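Local coordinates for peptide ABC transporter permease (Staphylococcus hominis, PDB 6EXS), which is a POT family transporter of the major facilitator superfamily that binds a thioalcohol-conjugated dipeptide, a malodour precursor it probably carries across the cell membrane, at residues 167-172 with 182-187. Numbering follows the deposited sequence.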
loop_
_atom_site.group_PDB
_atom_site.type_symbol
_atom_site.label_atom_id
_atom_site.label_comp_id
_atom_site.label_asym_id
_atom_site.label_seq_id
_atom_site.Cartn_x
_atom_site.Cartn_y
_atom_site.Cartn_z
ATOM N N ILE A 167 16.562 -5.903 4.895
ATOM C CA ILE A 167 17.976 -6.010 5.277
ATOM C C ILE A 167 18.156 -7.153 6.294
ATOM O O ILE A 167 19.080 -7.957 6.131
ATOM C CB ILE A 167 18.561 -4.645 5.764
ATOM C CG1 ILE A 167 18.544 -3.588 4.628
ATOM C CG2 ILE A 167 19.975 -4.789 6.350
ATOM C CD1 ILE A 167 18.802 -2.104 5.072
ATOM N N ILE A 168 17.240 -7.268 7.286
ATOM C CA ILE A 168 17.289 -8.315 8.327
ATOM C C ILE A 168 16.916 -9.705 7.781
ATOM O O ILE A 168 17.567 -10.695 8.133
ATOM C CB ILE A 168 16.458 -7.925 9.594
ATOM C CG1 ILE A 168 17.149 -6.755 10.351
ATOM C CG2 ILE A 168 16.215 -9.133 10.536
ATOM C CD1 ILE A 168 16.430 -6.230 11.557
ATOM N N LEU A 169 15.891 -9.775 6.920
ATOM C CA LEU A 169 15.372 -11.037 6.407
ATOM C C LEU A 169 16.069 -11.560 5.152
ATOM O O LEU A 169 15.816 -12.705 4.768
ATOM C CB LEU A 169 13.863 -10.950 6.217
ATOM C CG LEU A 169 13.114 -10.793 7.545
ATOM C CD1 LEU A 169 11.753 -10.283 7.330
ATOM C CD2 LEU A 169 13.065 -12.090 8.328
ATOM N N GLN A 170 17.035 -10.800 4.594
ATOM C CA GLN A 170 17.822 -11.256 3.449
ATOM C C GLN A 170 18.569 -12.540 3.798
ATOM O O GLN A 170 18.634 -13.443 2.959
ATOM C CB GLN A 170 18.776 -10.162 2.938
ATOM C CG GLN A 170 19.630 -10.575 1.723
ATOM C CD GLN A 170 18.835 -11.136 0.558
ATOM O OE1 GLN A 170 17.835 -10.562 0.116
ATOM N NE2 GLN A 170 19.320 -12.227 -0.025
ATOM N N HIS A 171 19.059 -12.650 5.057
ATOM C CA HIS A 171 19.760 -13.828 5.576
ATOM C C HIS A 171 18.894 -15.087 5.496
ATOM O O HIS A 171 19.384 -16.120 5.049
ATOM C CB HIS A 171 20.242 -13.604 7.023
ATOM C CG HIS A 171 20.723 -14.859 7.693
ATOM N ND1 HIS A 171 21.895 -15.499 7.287
ATOM C CD2 HIS A 171 20.151 -15.584 8.685
ATOM C CE1 HIS A 171 22.001 -16.576 8.050
ATOM N NE2 HIS A 171 20.979 -16.675 8.905
ATOM N N PHE A 172 17.610 -14.996 5.921
ATOM C CA PHE A 172 16.679 -16.123 5.924
ATOM C C PHE A 172 16.344 -16.620 4.526
ATOM O O PHE A 172 16.159 -17.820 4.349
ATOM C CB PHE A 172 15.427 -15.796 6.727
ATOM C CG PHE A 172 15.677 -15.647 8.204
ATOM C CD1 PHE A 172 16.070 -14.424 8.740
ATOM C CD2 PHE A 172 15.492 -16.720 9.065
ATOM C CE1 PHE A 172 16.293 -14.282 10.108
ATOM C CE2 PHE A 172 15.700 -16.573 10.437
ATOM C CZ PHE A 172 16.099 -15.352 10.951
ATOM N N PHE A 182 9.580 -15.785 8.633
ATOM C CA PHE A 182 8.175 -15.449 8.863
ATOM C C PHE A 182 7.852 -15.486 10.353
ATOM O O PHE A 182 6.940 -14.791 10.786
ATOM C CB PHE A 182 7.233 -16.392 8.081
ATOM C CG PHE A 182 7.270 -16.302 6.569
ATOM C CD1 PHE A 182 7.142 -15.075 5.922
ATOM C CD2 PHE A 182 7.395 -17.447 5.791
ATOM C CE1 PHE A 182 7.171 -14.991 4.524
ATOM C CE2 PHE A 182 7.434 -17.361 4.392
ATOM C CZ PHE A 182 7.300 -16.134 3.769
ATOM N N LEU A 183 8.600 -16.296 11.138
ATOM C CA LEU A 183 8.458 -16.371 12.593
ATOM C C LEU A 183 9.039 -15.097 13.217
ATOM O O LEU A 183 8.443 -14.565 14.152
ATOM C CB LEU A 183 9.115 -17.640 13.159
ATOM C CG LEU A 183 9.047 -17.870 14.686
ATOM C CD1 LEU A 183 7.599 -18.046 15.184
ATOM C CD2 LEU A 183 9.905 -19.063 15.089
ATOM N N LEU A 184 10.165 -14.583 12.663
ATOM C CA LEU A 184 10.808 -13.346 13.105
ATOM C C LEU A 184 9.871 -12.146 12.892
ATOM O O LEU A 184 9.770 -11.297 13.782
ATOM C CB LEU A 184 12.168 -13.144 12.408
ATOM C CG LEU A 184 13.091 -12.016 12.920
ATOM C CD1 LEU A 184 13.335 -12.112 14.431
ATOM C CD2 LEU A 184 14.436 -12.068 12.227
ATOM N N ALA A 185 9.143 -12.110 11.745
ATOM C CA ALA A 185 8.141 -11.084 11.443
ATOM C C ALA A 185 6.994 -11.229 12.460
ATOM O O ALA A 185 6.556 -10.218 13.012
ATOM C CB ALA A 185 7.622 -11.237 10.019
ATOM N N ALA A 186 6.585 -12.487 12.783
ATOM C CA ALA A 186 5.546 -12.762 13.783
ATOM C C ALA A 186 5.921 -12.202 15.163
ATOM O O ALA A 186 5.115 -11.491 15.744
ATOM C CB ALA A 186 5.269 -14.255 13.874
ATOM N N ILE A 187 7.151 -12.476 15.653
ATOM C CA ILE A 187 7.655 -12.008 16.952
ATOM C C ILE A 187 7.743 -10.469 16.966
ATOM O O ILE A 187 7.338 -9.849 17.950
ATOM C CB ILE A 187 8.982 -12.734 17.376
ATOM C CG1 ILE A 187 8.724 -14.245 17.627
ATOM C CG2 ILE A 187 9.633 -12.086 18.615
ATOM C CD1 ILE A 187 9.965 -15.175 17.523
#
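The Phe172 ring is approached obliquely by Leu184, whose methyl CD2 lies 3.6 Å from CE1 of Phe172, with CZ slightly farther off. One face of the ring carries the imidazole of the preceding residue, His171, whose CD2 stands 4.2 Å above the ring plane of Phe172 and is displaced toward its rim. The CA–CB bond of Leu184 points toward helix 147-174, and with CG anti to the backbone N (chi1 -170°) the same CD2 also meets the other two partners. Leu184 CD2 lies 3.8 Å from CG2 of Ile168, the branch methyl rather than the longer CG1 arm, and 4.1 Å from CD2 of Leu169. The side chains of Ile168 and Phe172 each run at about a right angle to that of Leu184.

Helices 147-174 and 178-204, joined by a very short connection, form the last transmembrane helical hairpin of the N-terminal six-helix bundle of the MFS fold, and this contact lies close to its turn. The axes of the two short segments are 10.7 Å apart at closest approach, their N-to-C directions 147° apart, roughly antiparallel, and one leucine methyl rests against Ile168, Leu169 and Phe172, which span one turn of the facing helix. The contact is wholly apolar and modest, burying 175 Å² in all. Helix 16-44 packs alongside, touching Ile168 through Phe30 and Phe172 through Met38. Leu169 is buried, and its side chain lies about 12 Å from the bound conjugated peptide, whose pocket includes Val158, Asn159 and Ala162 from earlier turns of helix 147-174.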